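Local coordinates for protein 2-aminomuconic 6-semialdehyde dehydrogenase (Pseudomonas sp., PDB 7BZV) that catalyses the NAD+-dependent oxidation of 2-aminomuconic 6-semialdehyde in 2-aminophenol breakdown, with the tetrameric assembly required for cofactor binding, at residues W68-A73 against N112-L117; I103-A108 against P156-T161; A120-H125 against L136-R141; A377-D382 against I394-P399. All coordinates share one frame; numbering follows the deposited sequence.

Contact 1: residues W68-A73 against N112-L117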
loop_
_atom_site.group_PDB
_atom_site.type_symbol
_atom_site.label_atom_id
_atom_site.label_comp_id
_atom_site.label_asym_id
_atom_site.label_seq_id
_atom_site.Cartn_x
_atom_site.Cartn_y
_atom_site.Cartn_z
ATOM N N TRP B 68 -3.394 3.323 -24.907
ATOM C CA TRP B 68 -4.469 2.694 -25.675
ATOM C C TRP B 68 -5.808 2.904 -24.987
ATOM O O TRP B 68 -6.802 3.258 -25.626
ATOM C CB TRP B 68 -4.207 1.191 -25.834
ATOM C CG TRP B 68 -3.261 0.771 -26.919
ATOM C CD1 TRP B 68 -2.085 0.087 -26.761
ATOM C CD2 TRP B 68 -3.428 0.961 -28.318
ATOM N NE1 TRP B 68 -1.492 -0.129 -27.981
ATOM C CE2 TRP B 68 -2.306 0.381 -28.956
ATOM C CE3 TRP B 68 -4.416 1.567 -29.096
ATOM C CZ2 TRP B 68 -2.147 0.385 -30.334
ATOM C CZ3 TRP B 68 -4.257 1.569 -30.461
ATOM C CH2 TRP B 68 -3.126 0.997 -31.065
ATOM N N LEU B 69 -5.848 2.687 -23.659
ATOM C CA LEU B 69 -7.105 2.814 -22.925
ATOM C C LEU B 69 -7.646 4.231 -23.051
ATOM O O LEU B 69 -8.858 4.439 -23.162
ATOM C CB LEU B 69 -6.914 2.464 -21.439
ATOM C CG LEU B 69 -6.579 1.002 -21.147
ATOM C CD1 LEU B 69 -6.163 0.886 -19.669
ATOM C CD2 LEU B 69 -7.730 0.124 -21.428
ATOM N N ARG B 70 -6.752 5.220 -23.016
ATOM C CA ARG B 70 -7.175 6.608 -23.165
ATOM C C ARG B 70 -7.594 6.916 -24.604
ATOM O O ARG B 70 -8.536 7.680 -24.827
ATOM C CB ARG B 70 -6.047 7.527 -22.689
ATOM C CG ARG B 70 -5.917 7.541 -21.183
ATOM C CD ARG B 70 -4.616 8.236 -20.676
ATOM N NE ARG B 70 -4.535 8.222 -19.216
ATOM C CZ ARG B 70 -3.432 8.499 -18.518
ATOM N NH1 ARG B 70 -2.294 8.830 -19.134
ATOM N NH2 ARG B 70 -3.469 8.448 -17.208
ATOM N N ARG B 71 -6.911 6.336 -25.599
ATOM C CA ARG B 71 -7.330 6.550 -26.986
ATOM C C ARG B 71 -8.702 5.947 -27.228
ATOM O O ARG B 71 -9.531 6.536 -27.933
ATOM C CB ARG B 71 -6.301 5.957 -27.945
ATOM C CG ARG B 71 -4.900 6.469 -27.677
ATOM C CD ARG B 71 -4.217 6.896 -28.943
ATOM N NE ARG B 71 -3.672 5.763 -29.681
ATOM C CZ ARG B 71 -4.111 5.356 -30.867
ATOM N NH1 ARG B 71 -5.117 5.993 -31.461
ATOM N NH2 ARG B 71 -3.535 4.318 -31.463
ATOM N N ILE B 72 -8.969 4.782 -26.630
ATOM C CA ILE B 72 -10.303 4.196 -26.697
ATOM C C ILE B 72 -11.337 5.134 -26.089
ATOM O O ILE B 72 -12.392 5.397 -26.681
ATOM C CB ILE B 72 -10.334 2.822 -26.003
ATOM C CG1 ILE B 72 -9.598 1.791 -26.853
ATOM C CG2 ILE B 72 -11.791 2.425 -25.714
ATOM C CD1 ILE B 72 -9.186 0.496 -26.093
ATOM N N ALA B 73 -11.067 5.622 -24.878
ATOM C CA ALA B 73 -12.015 6.511 -24.227
ATOM C C ALA B 73 -12.234 7.787 -25.042
ATOM O O ALA B 73 -13.364 8.269 -25.147
ATOM C CB ALA B 73 -11.535 6.863 -22.820
ATOM N N ASN B 112 -10.422 5.549 -15.859
ATOM C CA ASN B 112 -10.059 5.186 -14.496
ATOM C C ASN B 112 -9.021 4.059 -14.474
ATOM O O ASN B 112 -8.098 4.071 -13.656
ATOM C CB ASN B 112 -11.300 4.762 -13.714
ATOM C CG ASN B 112 -12.296 5.937 -13.436
ATOM O OD1 ASN B 112 -13.359 5.728 -12.847
ATOM N ND2 ASN B 112 -11.951 7.146 -13.865
ATOM N N PHE B 113 -9.248 2.994 -15.239
ATOM C CA PHE B 113 -8.267 1.906 -15.232
ATOM C C PHE B 113 -6.979 2.302 -15.927
ATOM O O PHE B 113 -5.928 1.730 -15.619
ATOM C CB PHE B 113 -8.877 0.612 -15.823
ATOM C CG PHE B 113 -9.756 -0.084 -14.839
ATOM C CD1 PHE B 113 -9.195 -0.652 -13.715
ATOM C CD2 PHE B 113 -11.134 -0.045 -14.957
ATOM C CE1 PHE B 113 -9.976 -1.222 -12.734
ATOM C CE2 PHE B 113 -11.942 -0.620 -13.968
ATOM C CZ PHE B 113 -11.357 -1.204 -12.860
ATOM N N ALA B 114 -7.012 3.257 -16.855
ATOM C CA ALA B 114 -5.742 3.774 -17.348
ATOM C C ALA B 114 -4.911 4.385 -16.207
ATOM O O ALA B 114 -3.701 4.137 -16.105
ATOM C CB ALA B 114 -6.002 4.792 -18.453
ATOM N N ASP B 115 -5.550 5.194 -15.349
ATOM C CA ASP B 115 -4.874 5.798 -14.203
ATOM C C ASP B 115 -4.360 4.733 -13.240
ATOM O O ASP B 115 -3.212 4.798 -12.782
ATOM C CB ASP B 115 -5.828 6.751 -13.444
ATOM C CG ASP B 115 -6.210 7.986 -14.229
ATOM O OD1 ASP B 115 -5.561 8.346 -15.236
ATOM O OD2 ASP B 115 -7.222 8.602 -13.862
ATOM N N ILE B 116 -5.200 3.746 -12.912
ATOM C CA ILE B 116 -4.787 2.682 -11.988
ATOM C C ILE B 116 -3.596 1.913 -12.530
ATOM O O ILE B 116 -2.639 1.611 -11.813
ATOM C CB ILE B 116 -5.957 1.727 -11.720
ATOM C CG1 ILE B 116 -6.926 2.498 -10.828
ATOM C CG2 ILE B 116 -5.491 0.435 -11.026
ATOM C CD1 ILE B 116 -8.332 2.116 -10.950
ATOM N N LEU B 117 -3.624 1.602 -13.820
ATOM C CA LEU B 117 -2.494 0.900 -14.430
ATOM C C LEU B 117 -1.252 1.762 -14.403
ATOM O O LEU B 117 -0.156 1.278 -14.104
ATOM C CB LEU B 117 -2.834 0.512 -15.869
ATOM C CG LEU B 117 -1.761 -0.237 -16.676
ATOM C CD1 LEU B 117 -1.351 -1.537 -16.001
ATOM C CD2 LEU B 117 -2.282 -0.469 -18.135
HETATM O O HOH W 1 -6.903 8.333 -17.605
#
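R70 and D115 carry the polar side of this contact. R70 NH2 donates to D115 OD1 at 2.9 Å, with an N-H...O angle of 152°. The oxygen lies at the edge of the guanidinium, close to its plane, and is met nearly along its own C-O axis, while the carboxylate is turned 66° from that plane. A water closes a ring beside the salt bridge: R70 NE donates to it at 2.9 Å, and it donates in turn to D115 OD1 at 2.7 Å. Behind the charges, A114 CB sits against the arginine chain, 3.8 Å from R70 NE. Next to it the contact is apolar. L69 CD1 rests on the backbone of the facing helix, 3.7 Å from A114 CA, and L69 CB meets A114 CB at 3.9 Å. In both L69 and R70, CG stands anti to the carbonyl carbon; R70 then runs extended from CG to NE, which carries its guanidinium across to the acid. One shell further out, R70 NH2 also bridges to D115 OD1 of the second subunit, and D115 OD1 to R70 NH2 of that subunit, so each charge has a partner in both chains. These acids would probably offset the closeness of the two R70 groups. With A114 as the small residue at the crossing, helices 62-78 and 95-119 pack antiparallel, 167° between segment directions, as a helix pair of the aldehyde dehydrogenase fold set at a subunit interface.

Contact 2: residues I103-A108 against P156-T161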
loop_
_atom_site.group_PDB
_atom_site.type_symbol
_atom_site.label_atom_id
_atom_site.label_comp_id
_atom_site.label_asym_id
_atom_site.label_seq_id
_atom_site.Cartn_x
_atom_site.Cartn_y
_atom_site.Cartn_z
ATOM N N ILE B 103 -23.501 6.268 -20.536
ATOM C CA ILE B 103 -22.452 6.573 -21.501
ATOM C C ILE B 103 -21.280 7.200 -20.746
ATOM O O ILE B 103 -20.130 6.806 -20.989
ATOM C CB ILE B 103 -22.964 7.475 -22.631
ATOM C CG1 ILE B 103 -23.589 6.659 -23.770
ATOM C CG2 ILE B 103 -21.822 8.265 -23.229
ATOM C CD1 ILE B 103 -24.560 5.581 -23.363
ATOM N N PRO B 104 -21.498 8.174 -19.846
ATOM C CA PRO B 104 -20.340 8.761 -19.144
ATOM C C PRO B 104 -19.574 7.772 -18.271
ATOM O O PRO B 104 -18.344 7.767 -18.322
ATOM C CB PRO B 104 -20.960 9.886 -18.300
ATOM C CG PRO B 104 -22.224 10.294 -19.132
ATOM C CD PRO B 104 -22.731 8.947 -19.601
ATOM N N ARG B 105 -20.256 6.942 -17.472
ATOM C CA ARG B 105 -19.554 5.909 -16.712
ATOM C C ARG B 105 -18.919 4.872 -17.629
ATOM O O ARG B 105 -17.826 4.365 -17.348
ATOM C CB ARG B 105 -20.505 5.236 -15.731
ATOM C CG ARG B 105 -21.005 6.214 -14.616
ATOM C CD ARG B 105 -21.732 5.480 -13.443
ATOM N NE ARG B 105 -22.410 6.409 -12.527
ATOM C CZ ARG B 105 -23.008 6.059 -11.382
ATOM N NH1 ARG B 105 -23.010 4.795 -10.970
ATOM N NH2 ARG B 105 -23.592 6.980 -10.629
ATOM N N GLY B 106 -19.559 4.549 -18.740
ATOM C CA GLY B 106 -18.937 3.605 -19.659
ATOM C C GLY B 106 -17.606 4.102 -20.189
ATOM O O GLY B 106 -16.655 3.327 -20.356
ATOM N N ILE B 107 -17.524 5.399 -20.475
ATOM C CA ILE B 107 -16.276 5.990 -20.943
ATOM C C ILE B 107 -15.273 6.081 -19.803
ATOM O O ILE B 107 -14.081 5.817 -19.982
ATOM C CB ILE B 107 -16.553 7.384 -21.532
ATOM C CG1 ILE B 107 -17.276 7.287 -22.874
ATOM C CG2 ILE B 107 -15.271 8.199 -21.665
ATOM C CD1 ILE B 107 -18.000 8.634 -23.253
ATOM N N ALA B 108 -15.753 6.458 -18.615
ATOM C CA ALA B 108 -14.877 6.670 -17.471
ATOM C C ALA B 108 -14.197 5.387 -17.043
ATOM O O ALA B 108 -13.094 5.430 -16.463
ATOM C CB ALA B 108 -15.652 7.236 -16.289
ATOM N N PRO B 156 -25.814 -2.125 -20.511
ATOM C CA PRO B 156 -24.978 -2.795 -21.525
ATOM C C PRO B 156 -23.573 -2.211 -21.654
ATOM O O PRO B 156 -22.580 -2.939 -21.507
ATOM C CB PRO B 156 -25.785 -2.624 -22.829
ATOM C CG PRO B 156 -27.206 -2.398 -22.389
ATOM C CD PRO B 156 -27.098 -1.647 -21.065
ATOM N N LEU B 157 -23.446 -0.919 -21.956
ATOM C CA LEU B 157 -22.105 -0.380 -22.151
ATOM C C LEU B 157 -21.332 -0.318 -20.837
ATOM O O LEU B 157 -20.149 -0.673 -20.789
ATOM C CB LEU B 157 -22.154 1.016 -22.773
ATOM C CG LEU B 157 -20.788 1.631 -23.050
ATOM C CD1 LEU B 157 -20.057 0.896 -24.154
ATOM C CD2 LEU B 157 -20.973 3.109 -23.409
ATOM N N LEU B 158 -21.979 0.154 -19.778
ATOM C CA LEU B 158 -21.283 0.399 -18.516
ATOM C C LEU B 158 -20.647 -0.883 -17.956
ATOM O O LEU B 158 -19.453 -0.905 -17.628
ATOM C CB LEU B 158 -22.268 1.004 -17.533
ATOM C CG LEU B 158 -21.751 1.514 -16.179
ATOM C CD1 LEU B 158 -22.882 2.367 -15.558
ATOM C CD2 LEU B 158 -21.419 0.422 -15.287
ATOM N N LEU B 159 -21.425 -1.960 -17.844
ATOM C CA LEU B 159 -20.896 -3.223 -17.311
ATOM C C LEU B 159 -19.980 -3.934 -18.299
ATOM O O LEU B 159 -19.060 -4.651 -17.884
ATOM C CB LEU B 159 -22.036 -4.155 -16.899
ATOM C CG LEU B 159 -22.735 -3.672 -15.614
ATOM C CD1 LEU B 159 -23.955 -4.537 -15.258
ATOM C CD2 LEU B 159 -21.755 -3.596 -14.441
ATOM N N LEU B 160 -20.202 -3.765 -19.601
ATOM C CA LEU B 160 -19.221 -4.243 -20.568
ATOM C C LEU B 160 -17.864 -3.591 -20.350
ATOM O O LEU B 160 -16.848 -4.295 -20.219
ATOM C CB LEU B 160 -19.726 -3.994 -21.988
ATOM C CG LEU B 160 -18.753 -4.326 -23.120
ATOM C CD1 LEU B 160 -18.337 -5.795 -23.044
ATOM C CD2 LEU B 160 -19.354 -4.011 -24.505
ATOM N N THR B 161 -17.797 -2.249 -20.350
ATOM C CA THR B 161 -16.484 -1.637 -20.221
ATOM C C THR B 161 -15.897 -1.827 -18.814
ATOM O O THR B 161 -14.677 -1.743 -18.650
ATOM C CB THR B 161 -16.507 -0.144 -20.592
ATOM O OG1 THR B 161 -17.324 0.583 -19.670
ATOM C CG2 THR B 161 -17.031 0.045 -22.019
#
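P156 opens the helix and leaves the contact to the residues after it. L157 comes first: its CG is anti to the backbone N (chi1 -178°), and CD2 reaches over to I103 CD1 at 4.4 Å and to G106 CA at 4.3 Å. A beta carbon on G106 would fall 2.8 Å from this methyl, so the glycine is what lets the leucine lie so close to the neighbouring backbone. L158 follows at the nearest point of the two backbones, its CA 4.1 Å from G106 CA. Its side chain runs alongside that of R105, both pointing the same way, with L158 CD1 3.7 Å from R105 CB; the guanidinium continues past to F447, donating to the F447 carbonyl and forming a cation-pi contact with the ring. A turn later T161 points at the other helix. Its OG1, in the crowded position between backbone N and carbonyl carbon (chi1 65°), donates to G106 O at 2.9 Å, in the carbonyl plane and on a lone pair, and is also bonded to N109 ND2. An alanine here would remove the hydroxyl and would probably leave G106 O and N109 ND2 each without this buried partner. Helices 95-119 and 156-169 thus run almost parallel, their segment axes 14° apart and only 7.9 Å from each other: close helix packing over a glycine, inside the aldehyde dehydrogenase fold.

Contact 3: residues A120-H125 against L136-R141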
loop_
_atom_site.group_PDB
_atom_site.type_symbol
_atom_site.label_atom_id
_atom_site.label_comp_id
_atom_site.label_asym_id
_atom_site.label_seq_id
_atom_site.Cartn_x
_atom_site.Cartn_y
_atom_site.Cartn_z
ATOM N N ALA B 120 0.250 1.538 -10.864
ATOM C CA ALA B 120 0.246 0.277 -10.138
ATOM C C ALA B 120 1.662 -0.052 -9.676
ATOM O O ALA B 120 2.596 -0.012 -10.486
ATOM C CB ALA B 120 -0.271 -0.828 -11.042
ATOM N N PRO B 121 1.859 -0.362 -8.437
ATOM C CA PRO B 121 3.210 -0.657 -7.962
ATOM C C PRO B 121 3.552 -2.123 -8.109
ATOM O O PRO B 121 2.747 -2.892 -8.639
ATOM C CB PRO B 121 3.161 -0.218 -6.495
ATOM C CG PRO B 121 1.758 -0.497 -6.087
ATOM C CD PRO B 121 0.896 -0.224 -7.325
ATOM N N VAL B 122 4.723 -2.528 -7.638
ATOM C CA VAL B 122 5.120 -3.931 -7.629
ATOM C C VAL B 122 5.040 -4.394 -6.178
ATOM O O VAL B 122 5.640 -3.772 -5.293
ATOM C CB VAL B 122 6.518 -4.122 -8.226
ATOM C CG1 VAL B 122 7.015 -5.572 -8.058
ATOM C CG2 VAL B 122 6.517 -3.817 -9.718
ATOM N N ASP B 123 4.240 -5.439 -5.938
ATOM C CA ASP B 123 4.134 -6.084 -4.623
ATOM C C ASP B 123 5.443 -6.817 -4.312
ATOM O O ASP B 123 5.871 -7.715 -5.059
ATOM C CB ASP B 123 2.920 -7.014 -4.689
ATOM C CG ASP B 123 2.541 -7.713 -3.365
ATOM O OD1 ASP B 123 3.143 -7.504 -2.298
ATOM O OD2 ASP B 123 1.568 -8.516 -3.424
ATOM N N SER B 124 6.101 -6.420 -3.229
ATOM C CA SER B 124 7.444 -6.935 -2.997
ATOM C C SER B 124 7.780 -6.999 -1.512
ATOM O O SER B 124 7.388 -6.135 -0.720
ATOM C CB SER B 124 8.425 -6.050 -3.790
ATOM O OG SER B 124 9.733 -6.311 -3.368
ATOM N N HIS B 125 8.524 -8.048 -1.148
ATOM C CA HIS B 125 9.039 -8.228 0.206
ATOM C C HIS B 125 10.466 -8.746 0.107
ATOM O O HIS B 125 10.872 -9.387 -0.876
ATOM C CB HIS B 125 8.192 -9.214 1.073
ATOM C CG HIS B 125 6.886 -8.636 1.559
ATOM N ND1 HIS B 125 5.757 -8.611 0.769
ATOM C CD2 HIS B 125 6.520 -8.092 2.752
ATOM C CE1 HIS B 125 4.766 -8.027 1.428
ATOM N NE2 HIS B 125 5.195 -7.716 2.639
ATOM N N LEU B 136 15.015 -11.545 -2.566
ATOM C CA LEU B 136 14.082 -10.530 -3.000
ATOM C C LEU B 136 12.886 -11.196 -3.679
ATOM O O LEU B 136 13.071 -11.926 -4.662
ATOM C CB LEU B 136 14.746 -9.582 -3.984
ATOM C CG LEU B 136 16.029 -8.850 -3.569
ATOM C CD1 LEU B 136 16.608 -8.167 -4.807
ATOM C CD2 LEU B 136 15.647 -7.869 -2.476
ATOM N N ASN B 137 11.684 -10.855 -3.214
ATOM C CA ASN B 137 10.415 -11.361 -3.731
ATOM C C ASN B 137 9.713 -10.217 -4.433
ATOM O O ASN B 137 9.484 -9.182 -3.806
ATOM C CB ASN B 137 9.466 -11.827 -2.606
ATOM C CG ASN B 137 9.901 -13.083 -1.959
ATOM O OD1 ASN B 137 9.533 -14.174 -2.400
ATOM N ND2 ASN B 137 10.677 -12.960 -0.895
ATOM N N TYR B 138 9.351 -10.381 -5.704
ATOM C CA TYR B 138 8.560 -9.337 -6.354
ATOM C C TYR B 138 7.571 -9.996 -7.306
ATOM O O TYR B 138 7.900 -10.981 -7.966
ATOM C CB TYR B 138 9.419 -8.248 -7.130
ATOM C CG TYR B 138 10.228 -8.752 -8.314
ATOM C CD1 TYR B 138 11.512 -9.228 -8.125
ATOM C CD2 TYR B 138 9.728 -8.711 -9.612
ATOM C CE1 TYR B 138 12.270 -9.714 -9.176
ATOM C CE2 TYR B 138 10.487 -9.191 -10.688
ATOM C CZ TYR B 138 11.767 -9.661 -10.448
ATOM O OH TYR B 138 12.540 -10.132 -11.479
ATOM N N ALA B 139 6.346 -9.466 -7.337
ATOM C CA ALA B 139 5.261 -10.080 -8.096
ATOM C C ALA B 139 5.258 -9.492 -9.509
ATOM O O ALA B 139 5.188 -8.272 -9.691
ATOM C CB ALA B 139 3.916 -9.862 -7.390
ATOM N N ALA B 140 5.409 -10.338 -10.502
ATOM C CA ALA B 140 5.321 -9.906 -11.886
ATOM C C ALA B 140 3.909 -10.190 -12.379
ATOM O O ALA B 140 3.388 -11.288 -12.183
ATOM C CB ALA B 140 6.369 -10.623 -12.739
ATOM N N ARG B 141 3.293 -9.200 -12.999
ATOM C CA ARG B 141 1.931 -9.307 -13.495
ATOM C C ARG B 141 2.010 -9.572 -14.993
ATOM O O ARG B 141 2.639 -8.807 -15.722
ATOM C CB ARG B 141 1.197 -8.005 -13.160
ATOM C CG ARG B 141 -0.201 -7.793 -13.660
ATOM C CD ARG B 141 -0.659 -6.314 -13.362
ATOM N NE ARG B 141 -0.350 -5.895 -11.983
ATOM C CZ ARG B 141 -1.077 -6.249 -10.927
ATOM N NH1 ARG B 141 -2.146 -7.013 -11.105
ATOM N NH2 ARG B 141 -0.743 -5.853 -9.699
HETATM O O HOH W 2 2.705 -6.588 -7.985
#
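V122 and Y138 lie side by side and point the same way, V122 CG1 3.7 Å from Y138 CB. S124 is on the same face, its CB opposite Y138 CB in an antiparallel non-hydrogen-bonded pair. The tyrosine ring swings away from both: CG takes the crowded position between backbone N and carbonyl carbon (chi1 64°), and the OH ends at H430 and E434 of the fourth subunit. S124 instead turns its hydroxyl onto the opposite strand. With OG anti to the backbone N (chi1 167°), it donates to N137 O at 2.9 Å, in the plane of that carbonyl. The same oxygen takes H125 N at 3.0 Å on a lone pair, so two donors grip it. An alanine here would leave N137 O with the H125 N bond but not the hydroxyl, and would probably loosen the pairing at this point.

Strands 124-128 and 134-150 form a beta hairpin, and the second strand is flanked on its other side by strand 476-485, the three-stranded unit that mediates oligomerisation in aldehyde dehydrogenases. H125 and N137 make the hydrogen-bonded pair: N137 N meets H125 O at 2.9 Å, almost along the C=O axis. On this face N137 directs its amide oxygen to N480, away from H125. On the other side of the S124-Y138 pair, A139 N donates to D123 O at 2.9 Å, and D123 CB and A139 CB touch at 4.0 Å. D123 OD2 reaches H470 of the fourth subunit, and the backbones of V122 and S124 bond to the third subunit.

Contact 4: residues A377-D382 against I394-P399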
loop_
_atom_site.group_PDB
_atom_site.type_symbol
_atom_site.label_atom_id
_atom_site.label_comp_id
_atom_site.label_asym_id
_atom_site.label_seq_id
_atom_site.Cartn_x
_atom_site.Cartn_y
_atom_site.Cartn_z
ATOM N N ALA B 377 -46.984 -3.073 0.404
ATOM C CA ALA B 377 -46.859 -3.072 1.852
ATOM C C ALA B 377 -47.752 -4.161 2.426
ATOM O O ALA B 377 -48.597 -4.736 1.736
ATOM C CB ALA B 377 -47.233 -1.705 2.433
ATOM N N GLY B 378 -47.580 -4.419 3.707
ATOM C CA GLY B 378 -48.474 -5.291 4.428
ATOM C C GLY B 378 -48.004 -6.721 4.585
ATOM O O GLY B 378 -48.694 -7.507 5.240
ATOM N N LEU B 379 -46.881 -7.103 3.999
ATOM C CA LEU B 379 -46.523 -8.513 4.018
ATOM C C LEU B 379 -45.454 -8.799 5.068
ATOM O O LEU B 379 -44.778 -7.902 5.587
ATOM C CB LEU B 379 -46.047 -8.969 2.639
ATOM C CG LEU B 379 -47.051 -8.739 1.510
ATOM C CD1 LEU B 379 -46.482 -9.207 0.179
ATOM C CD2 LEU B 379 -48.400 -9.434 1.813
ATOM N N SER B 380 -45.311 -10.077 5.383
ATOM C CA SER B 380 -44.280 -10.513 6.298
ATOM C C SER B 380 -42.932 -10.549 5.580
ATOM O O SER B 380 -42.843 -10.521 4.349
ATOM C CB SER B 380 -44.603 -11.904 6.846
ATOM O OG SER B 380 -44.022 -12.873 5.996
ATOM N N ASP B 381 -41.868 -10.648 6.368
ATOM C CA ASP B 381 -40.540 -10.784 5.786
ATOM C C ASP B 381 -40.379 -12.087 5.017
ATOM O O ASP B 381 -39.374 -12.255 4.309
ATOM C CB ASP B 381 -39.468 -10.706 6.877
ATOM C CG ASP B 381 -39.327 -9.329 7.476
ATOM O OD1 ASP B 381 -39.860 -8.336 6.926
ATOM O OD2 ASP B 381 -38.649 -9.244 8.504
ATOM N N ASP B 382 -41.328 -13.017 5.148
ATOM C CA ASP B 382 -41.189 -14.328 4.529
ATOM C C ASP B 382 -41.936 -14.462 3.205
ATOM O O ASP B 382 -41.727 -15.457 2.499
ATOM C CB ASP B 382 -41.675 -15.434 5.489
ATOM C CG ASP B 382 -40.805 -15.544 6.727
ATOM O OD1 ASP B 382 -39.575 -15.682 6.559
ATOM O OD2 ASP B 382 -41.334 -15.477 7.857
ATOM N N ILE B 394 -40.110 -1.736 -8.200
ATOM C CA ILE B 394 -40.999 -2.128 -7.107
ATOM C C ILE B 394 -40.197 -2.302 -5.828
ATOM O O ILE B 394 -39.008 -2.627 -5.852
ATOM C CB ILE B 394 -41.778 -3.424 -7.437
ATOM C CG1 ILE B 394 -42.665 -3.856 -6.264
ATOM C CG2 ILE B 394 -40.811 -4.572 -7.773
ATOM C CD1 ILE B 394 -43.701 -4.945 -6.610
ATOM N N CYS B 395 -40.845 -2.028 -4.704
ATOM C CA CYS B 395 -40.307 -2.448 -3.422
ATOM C C CYS B 395 -41.464 -2.831 -2.531
ATOM O O CYS B 395 -42.617 -2.480 -2.805
ATOM C CB CYS B 395 -39.473 -1.353 -2.750
ATOM S SG CYS B 395 -40.467 0.086 -2.211
ATOM N N HIS B 396 -41.138 -3.539 -1.455
ATOM C CA HIS B 396 -42.016 -3.726 -0.305
ATOM C C HIS B 396 -41.522 -2.855 0.846
ATOM O O HIS B 396 -40.343 -2.906 1.202
ATOM C CB HIS B 396 -42.070 -5.197 0.129
ATOM C CG HIS B 396 -42.974 -5.435 1.293
ATOM N ND1 HIS B 396 -42.506 -5.549 2.582
ATOM C CD2 HIS B 396 -44.317 -5.567 1.368
ATOM C CE1 HIS B 396 -43.523 -5.720 3.403
ATOM N NE2 HIS B 396 -44.631 -5.754 2.686
ATOM N N VAL B 397 -42.404 -2.046 1.428
ATOM C CA VAL B 397 -42.021 -1.173 2.533
ATOM C C VAL B 397 -42.664 -1.670 3.831
ATOM O O VAL B 397 -43.846 -2.033 3.856
ATOM C CB VAL B 397 -42.368 0.302 2.218
ATOM C CG1 VAL B 397 -43.837 0.485 2.045
ATOM C CG2 VAL B 397 -41.833 1.214 3.277
ATOM N N THR B 398 -41.883 -1.661 4.916
ATOM C CA THR B 398 -42.314 -2.213 6.202
ATOM C C THR B 398 -41.721 -1.353 7.310
ATOM O O THR B 398 -40.620 -0.814 7.148
ATOM C CB THR B 398 -41.861 -3.691 6.333
ATOM O OG1 THR B 398 -42.289 -4.301 7.564
ATOM C CG2 THR B 398 -40.320 -3.785 6.218
ATOM N N PRO B 399 -42.418 -1.187 8.425
ATOM C CA PRO B 399 -41.831 -0.465 9.560
ATOM C C PRO B 399 -40.888 -1.336 10.378
ATOM O O PRO B 399 -40.992 -2.564 10.410
ATOM C CB PRO B 399 -43.056 -0.079 10.406
ATOM C CG PRO B 399 -44.044 -1.211 10.146
ATOM C CD PRO B 399 -43.795 -1.646 8.697
HETATM O O HOH W 3 -45.666 -3.124 5.418
HETATM O O HOH W 4 -45.100 -5.392 6.753
#
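Strand 374-377 ends here beside its parallel neighbour 394-400, in the seven-stranded mixed sheet of the aldehyde dehydrogenase fold, and the loop leaving it folds back over the side chain of H396. That imidazole does most of the work. With CG anti to the backbone N (chi1 -179°), the ring reaches across to the loop, and NE2 accepts the backbone N-H of L379 at 2.9 Å, an N-H...N angle of 156°, near the ring plane. Because NE2 is used as an acceptor, the ring is probably neutral, with its proton on ND1. L379 CB comes against the same atom, 3.5 Å from H396 NE2, and the leucine chain crosses the ring obliquely before its end packs on V385 and V386. On the other flank, H396 CD2 sits 3.6 Å from A377 CA.

Between these two points the chain turns through G378, whose positive phi of 98° would jam a beta carbon against the preceding carbonyl. G378 N is close to H396 NE2 but poorly angled for a bond; it donates to a water instead, at 2.9 Å, and the water passes a hydrogen to V397 O at 2.6 Å. A second water links L379 O with T398 OG1. The loop next makes an ST turn, S380 OG accepting from D382 N at 2.8 Å, on its way into the short helix 384-387, which lies in the connection between the two parallel strands. A377 CB and V397 CG1 meet at 4.1 Å. R409 ties loop and strand together, holding D381 OD2 in a salt bridge and bonding to T398 OG1 and P399 O.

In the fold
Contacts 1 and 2 share helix 95-119: their segments alternate along the chain, their centres lie 13 Å apart, and A73 CB of contact 1 touches I107 O of contact 2 at 4.0 Å. Helix 95-119 therefore packs on helix 62-78 and on helix 156-169. Contact 3 is nested in the loop that contact 2 closes; it begins just after helix 95-119, and its second strand leads to helix 156-169. Its centre is about 22 Å from that of contact 1; both lie at subunit interfaces, contact 1 against the second subunit and contact 3 chiefly against the third and fourth, so this side of the chain is where the tetramer is joined. Contact 4 comes last, in a separate sheet, about 50 Å from contact 3 between centres, and touches no other subunit.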